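Local coordinates for penicillin binding protein 2X (Streptococcus thermophilus, PDB 5U47) that probably acts as a transpeptidase that cross-links peptidoglycan strands during septal wall synthesis and is a target of beta-lactam antibiotics, at residues D332-E337 with F351-N356; K446-T451 with E588-Q593. The protein carries 1 engineered substitution. All coordinates share one frame; numbering follows the deposited sequence.

Interaction 1 (D332-E337 with F351-N356); sequences DWSINE and FSYSSN
D332 and S355 bring the two backbones nearest, their CA atoms 5.4 Å apart, where the start of helix 333-336 meets the turn between helices 347-352 and 356-366. W333 NE1 makes a nearly straight bond to Y353 O, donating at 2.8 Å with an N-H...O angle of 165° and the oxygen practically in the indole plane. The donor also lies nearly in line with the carbonyl bond. CG of W333 sits between backbone N and carbonyl carbon (chi1 61°), and from there the indole reaches Y353. Its CZ2 passes over one face of the phenol, 3.6 Å from Y353 CE1 and displaced toward the rim. The five-membered ring of W333 and the phenol are inclined at 31°, an oblique aromatic contact. S334 OG comes in near the phenol plane and hydrogen-bonds Y353 OH at 2.5 Å, although the position of that hydroxyl is less certain. Water 1 accepts from W333 N and N356 N and donates to S354 O at 2.7 Å, tying both backbones together.

S355 OG donates to D332 OD2, but the modelled 2.4 Å is very short and its exact length is doubtful. That hydroxyl also accepts from G358 N, capping helix 356-366, while D332 OD1 takes V357 N. The N terminus of that helix would be expected to favour the charged form of D332. S354, at positive phi, completes a Schellman motif. Its OG bonds K298 and K505, and N356 OD1 also receives K298 NZ. The sequence S354-S355-N356 is consistent with the SxN element, next to the SxxK of S295 and K298, of the penicillin-binding transpeptidase active site.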
# COMPACT_ATOMS: atom_id res chain seq x y z
N ASP A 332 -9.27 0.56 -34.24
CA ASP A 332 -10.14 0.07 -33.17
C ASP A 332 -10.07 -1.45 -33.04
O ASP A 332 -9.68 -2.15 -33.98
CB ASP A 332 -11.58 0.56 -33.36
CG ASP A 332 -11.74 2.05 -33.04
OD1 ASP A 332 -10.75 2.68 -32.58
OD2 ASP A 332 -12.84 2.60 -33.23
N TRP A 333 -10.44 -1.95 -31.86
CA TRP A 333 -10.38 -3.39 -31.57
C TRP A 333 -11.17 -4.26 -32.55
O TRP A 333 -10.70 -5.31 -32.97
CB TRP A 333 -10.82 -3.68 -30.11
CG TRP A 333 -12.24 -3.27 -29.76
CD1 TRP A 333 -12.64 -2.10 -29.19
CD2 TRP A 333 -13.43 -4.06 -29.93
NE1 TRP A 333 -14.00 -2.10 -29.01
CE2 TRP A 333 -14.51 -3.29 -29.45
CE3 TRP A 333 -13.69 -5.34 -30.43
CZ2 TRP A 333 -15.83 -3.75 -29.46
CZ3 TRP A 333 -15.00 -5.80 -30.45
CH2 TRP A 333 -16.06 -5.00 -29.97
N SER A 334 -12.37 -3.82 -32.92
CA SER A 334 -13.21 -4.58 -33.82
C SER A 334 -12.63 -4.66 -35.25
O SER A 334 -12.84 -5.65 -35.95
CB SER A 334 -14.61 -3.98 -33.85
OG SER A 334 -14.56 -2.61 -34.19
N ILE A 335 -11.91 -3.62 -35.66
CA ILE A 335 -11.24 -3.59 -36.97
C ILE A 335 -10.04 -4.54 -36.96
O ILE A 335 -9.84 -5.29 -37.91
CB ILE A 335 -10.82 -2.15 -37.38
CG1 ILE A 335 -12.00 -1.39 -38.01
CG2 ILE A 335 -9.68 -2.16 -38.40
CD1 ILE A 335 -13.20 -1.22 -37.10
N ASN A 336 -9.26 -4.51 -35.88
CA ASN A 336 -8.10 -5.40 -35.76
C ASN A 336 -8.48 -6.88 -35.60
O ASN A 336 -7.65 -7.76 -35.84
CB ASN A 336 -7.20 -4.94 -34.61
CG ASN A 336 -6.63 -3.55 -34.83
OD1 ASN A 336 -6.50 -3.09 -35.97
ND2 ASN A 336 -6.29 -2.87 -33.74
N GLU A 337 -9.74 -7.14 -35.24
CA GLU A 337 -10.26 -8.50 -35.06
C GLU A 337 -11.26 -8.89 -36.16
O GLU A 337 -11.87 -9.96 -36.10
CB GLU A 337 -10.91 -8.64 -33.68
CG GLU A 337 -9.94 -8.39 -32.53
CD GLU A 337 -10.63 -8.25 -31.19
OE1 GLU A 337 -10.11 -7.47 -30.35
OE2 GLU A 337 -11.68 -8.88 -30.98
N PHE A 351 -16.61 6.29 -26.86
CA PHE A 351 -16.09 6.12 -25.50
C PHE A 351 -16.66 4.83 -24.92
O PHE A 351 -15.92 4.03 -24.37
CB PHE A 351 -16.43 7.30 -24.59
CG PHE A 351 -15.96 7.14 -23.16
CD1 PHE A 351 -14.62 7.32 -22.83
CD2 PHE A 351 -16.85 6.81 -22.15
CE1 PHE A 351 -14.19 7.16 -21.51
CE2 PHE A 351 -16.42 6.66 -20.84
CZ PHE A 351 -15.09 6.83 -20.52
N SER A 352 -17.96 4.62 -25.12
CA SER A 352 -18.61 3.41 -24.62
C SER A 352 -18.01 2.17 -25.27
O SER A 352 -17.81 1.15 -24.61
CB SER A 352 -20.13 3.47 -24.86
OG SER A 352 -20.72 4.48 -24.06
N TYR A 353 -17.69 2.31 -26.55
CA TYR A 353 -17.14 1.26 -27.39
C TYR A 353 -15.65 1.05 -27.22
O TYR A 353 -15.08 0.10 -27.75
CB TYR A 353 -17.45 1.66 -28.85
CG TYR A 353 -17.22 0.63 -29.92
CD1 TYR A 353 -18.13 -0.41 -30.11
CD2 TYR A 353 -16.13 0.72 -30.80
CE1 TYR A 353 -17.95 -1.35 -31.10
CE2 TYR A 353 -15.94 -0.22 -31.82
CZ TYR A 353 -16.86 -1.25 -31.96
OH TYR A 353 -16.71 -2.20 -32.95
N SER A 354 -15.02 1.94 -26.46
CA SER A 354 -13.58 1.94 -26.25
C SER A 354 -12.84 2.05 -27.60
O SER A 354 -11.91 1.30 -27.89
CB SER A 354 -13.13 0.71 -25.46
OG SER A 354 -11.88 0.97 -24.83
N SER A 355 -13.25 3.03 -28.39
CA SER A 355 -12.63 3.31 -29.68
C SER A 355 -11.33 4.10 -29.52
O SER A 355 -11.36 5.26 -29.11
CB SER A 355 -13.60 4.11 -30.56
OG SER A 355 -12.97 4.54 -31.77
N ASN A 356 -10.20 3.46 -29.84
CA ASN A 356 -8.89 4.14 -29.83
C ASN A 356 -8.85 5.32 -30.80
O ASN A 356 -8.21 6.34 -30.52
CB ASN A 356 -7.76 3.18 -30.22
CG ASN A 356 -7.43 2.18 -29.16
OD1 ASN A 356 -7.87 2.27 -28.01
ND2 ASN A 356 -6.62 1.22 -29.53
O HOH W 1 -10.35 0.36 -29.93

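Interaction 2 (K446-T451 with E588-Q593); sequences KGTVRT and EETSYQ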
# COMPACT_ATOMS: atom_id res chain seq x y z
N LYS A 446 2.26 5.18 26.03
CA LYS A 446 1.93 6.54 26.44
C LYS A 446 0.46 6.90 26.38
O LYS A 446 0.04 7.88 26.97
CB LYS A 446 2.72 7.54 25.60
CG LYS A 446 4.23 7.42 25.74
CD LYS A 446 4.66 7.55 27.19
CE LYS A 446 6.16 7.59 27.34
NZ LYS A 446 6.51 7.50 28.78
N GLY A 447 -0.31 6.10 25.66
CA GLY A 447 -1.72 6.38 25.50
C GLY A 447 -1.96 7.54 24.55
O GLY A 447 -2.89 8.33 24.75
N THR A 448 -1.12 7.66 23.53
CA THR A 448 -1.31 8.70 22.53
C THR A 448 -1.44 8.10 21.13
O THR A 448 -0.98 6.99 20.86
CB THR A 448 -0.17 9.74 22.55
OG1 THR A 448 1.07 9.09 22.31
CG2 THR A 448 -0.11 10.44 23.88
N VAL A 449 -2.05 8.86 20.24
CA VAL A 449 -2.25 8.43 18.87
C VAL A 449 -2.09 9.58 17.90
O VAL A 449 -2.13 10.76 18.29
CB VAL A 449 -3.69 7.91 18.64
CG1 VAL A 449 -3.99 6.75 19.59
CG2 VAL A 449 -4.74 9.03 18.81
N ARG A 450 -1.90 9.21 16.64
CA ARG A 450 -1.91 10.12 15.48
C ARG A 450 -2.86 9.44 14.51
O ARG A 450 -2.62 8.29 14.12
CB ARG A 450 -0.53 10.31 14.86
CG ARG A 450 0.34 11.18 15.72
CD ARG A 450 1.77 11.25 15.23
NE ARG A 450 1.95 12.07 14.03
CZ ARG A 450 2.04 13.41 14.01
NH1 ARG A 450 1.92 14.14 15.11
NH2 ARG A 450 2.23 14.04 12.86
N THR A 451 -3.95 10.14 14.18
CA THR A 451 -5.01 9.59 13.33
C THR A 451 -5.13 10.34 12.00
O THR A 451 -5.12 11.58 11.97
CB THR A 451 -6.32 9.61 14.13
OG1 THR A 451 -6.11 8.94 15.38
CG2 THR A 451 -7.45 8.88 13.36
N GLU A 588 -5.07 12.05 23.55
CA GLU A 588 -3.96 12.96 23.34
C GLU A 588 -3.22 12.57 22.07
O GLU A 588 -3.10 11.38 21.76
CB GLU A 588 -3.04 12.91 24.56
CG GLU A 588 -1.78 13.78 24.49
CD GLU A 588 -0.92 13.66 25.75
OE1 GLU A 588 -1.34 12.96 26.70
OE2 GLU A 588 0.17 14.25 25.79
N GLU A 589 -2.73 13.56 21.33
CA GLU A 589 -2.02 13.31 20.09
C GLU A 589 -0.51 13.17 20.31
O GLU A 589 0.09 13.96 21.00
CB GLU A 589 -2.34 14.39 19.04
CG GLU A 589 -1.80 14.04 17.65
CD GLU A 589 -2.18 15.05 16.59
OE1 GLU A 589 -1.33 15.90 16.33
OE2 GLU A 589 -3.33 15.02 16.05
N THR A 590 0.09 12.16 19.68
CA THR A 590 1.54 11.92 19.79
C THR A 590 2.28 13.03 19.07
O THR A 590 1.89 13.43 17.96
CB THR A 590 1.97 10.57 19.14
OG1 THR A 590 1.09 9.51 19.54
CG2 THR A 590 3.40 10.21 19.52
N SER A 591 3.33 13.56 19.68
CA SER A 591 4.11 14.62 19.07
C SER A 591 5.04 14.03 17.98
O SER A 591 5.43 12.85 18.05
CB SER A 591 4.93 15.38 20.13
OG SER A 591 5.93 14.54 20.68
N TYR A 592 5.35 14.85 16.97
CA TYR A 592 6.27 14.45 15.90
C TYR A 592 7.02 15.67 15.36
O TYR A 592 6.44 16.75 15.26
CB TYR A 592 5.53 13.78 14.71
CG TYR A 592 6.46 13.43 13.55
CD1 TYR A 592 7.33 12.33 13.63
CD2 TYR A 592 6.50 14.22 12.40
CE1 TYR A 592 8.20 12.03 12.60
CE2 TYR A 592 7.36 13.91 11.35
CZ TYR A 592 8.20 12.81 11.44
OH TYR A 592 9.06 12.52 10.40
N GLN A 593 8.30 15.50 15.05
CA GLN A 593 9.10 16.56 14.44
C GLN A 593 9.99 15.94 13.35
O GLN A 593 10.36 14.77 13.42
CB GLN A 593 9.87 17.36 15.51
CG GLN A 593 10.72 16.56 16.45
CD GLN A 593 11.29 17.41 17.59
OE1 GLN A 593 10.56 18.04 18.36
NE2 GLN A 593 12.60 17.43 17.70
O HOH W 2 -4.45 12.69 15.52
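R450 NH1 is held by two carbonyls: it donates to T590 O at 2.9 Å with an N-H...O angle of 156°, and also to I636 O. T590 O lies in the guanidinium plane, at its edge. CB of Y592 lies over the centre of one face, 3.6 Å from R450 CZ; the phenol ring beyond it is only obliquely placed. The bend at chi3 (74°) turns NE away from the extended first part of the chain, and NE donates to N612 O. E589 OE1 stands 3.9 Å from R450 NH1, well out of the guanidinium plane; this long salt bridge is therefore electrostatic only, and the oxygen's hydrogen-bond partner is A638 N.

The backbones join at V449 and E589. V449 N donates to E588 O at 3.1 Å, and T590 N donates to V449 O at 3.0 Å from above the carbonyl plane. E589 CA also approaches V449 O, as a CA-H...O contact. Bonds from one residue to both neighbours of its partner are the pattern of a parallel bridge, here a single one; the end-to-end directions of the two segments are 55° apart, consistent with their not running on together.

Beside it, T448 OG1 and T590 OG1 share a hydrogen bond of 2.8 Å, the two side chains crossing at about a right angle. T448 CG2 lies alongside the E588 side chain, 3.8 Å from its CG. Water 2 links T451 N to E589 OE2. G447 and T448 form a G1 beta bulge facing D443, in the hairpin of strands 438-443 and 448-451. The whole is an edge-strand contact: the loop between helices 574-577 and 602-611 adds one bridge to a hairpin of the sheet.

Overall arrangement
From the N terminus, the chain reaches interaction 1 first. There 332-337 and 351-356 close a short loop of 13 intervening residues that contains strand 344-346 and most of helix 347-352. Interaction 2 opens only later, at 446-451, and closes after 136 intervening residues at 588-593, so the two loops run in series and neither nests nor crosses. The second loop contains strand 503-510, whose K505 bonds S354 of interaction 1. The centres of the contacts lie about 53 Å apart, on opposite sides of the chain's centre. Interaction 1 joins parts of the transpeptidase domain; interaction 2 ties a hairpin to the loop between helices 574-577 and 602-611.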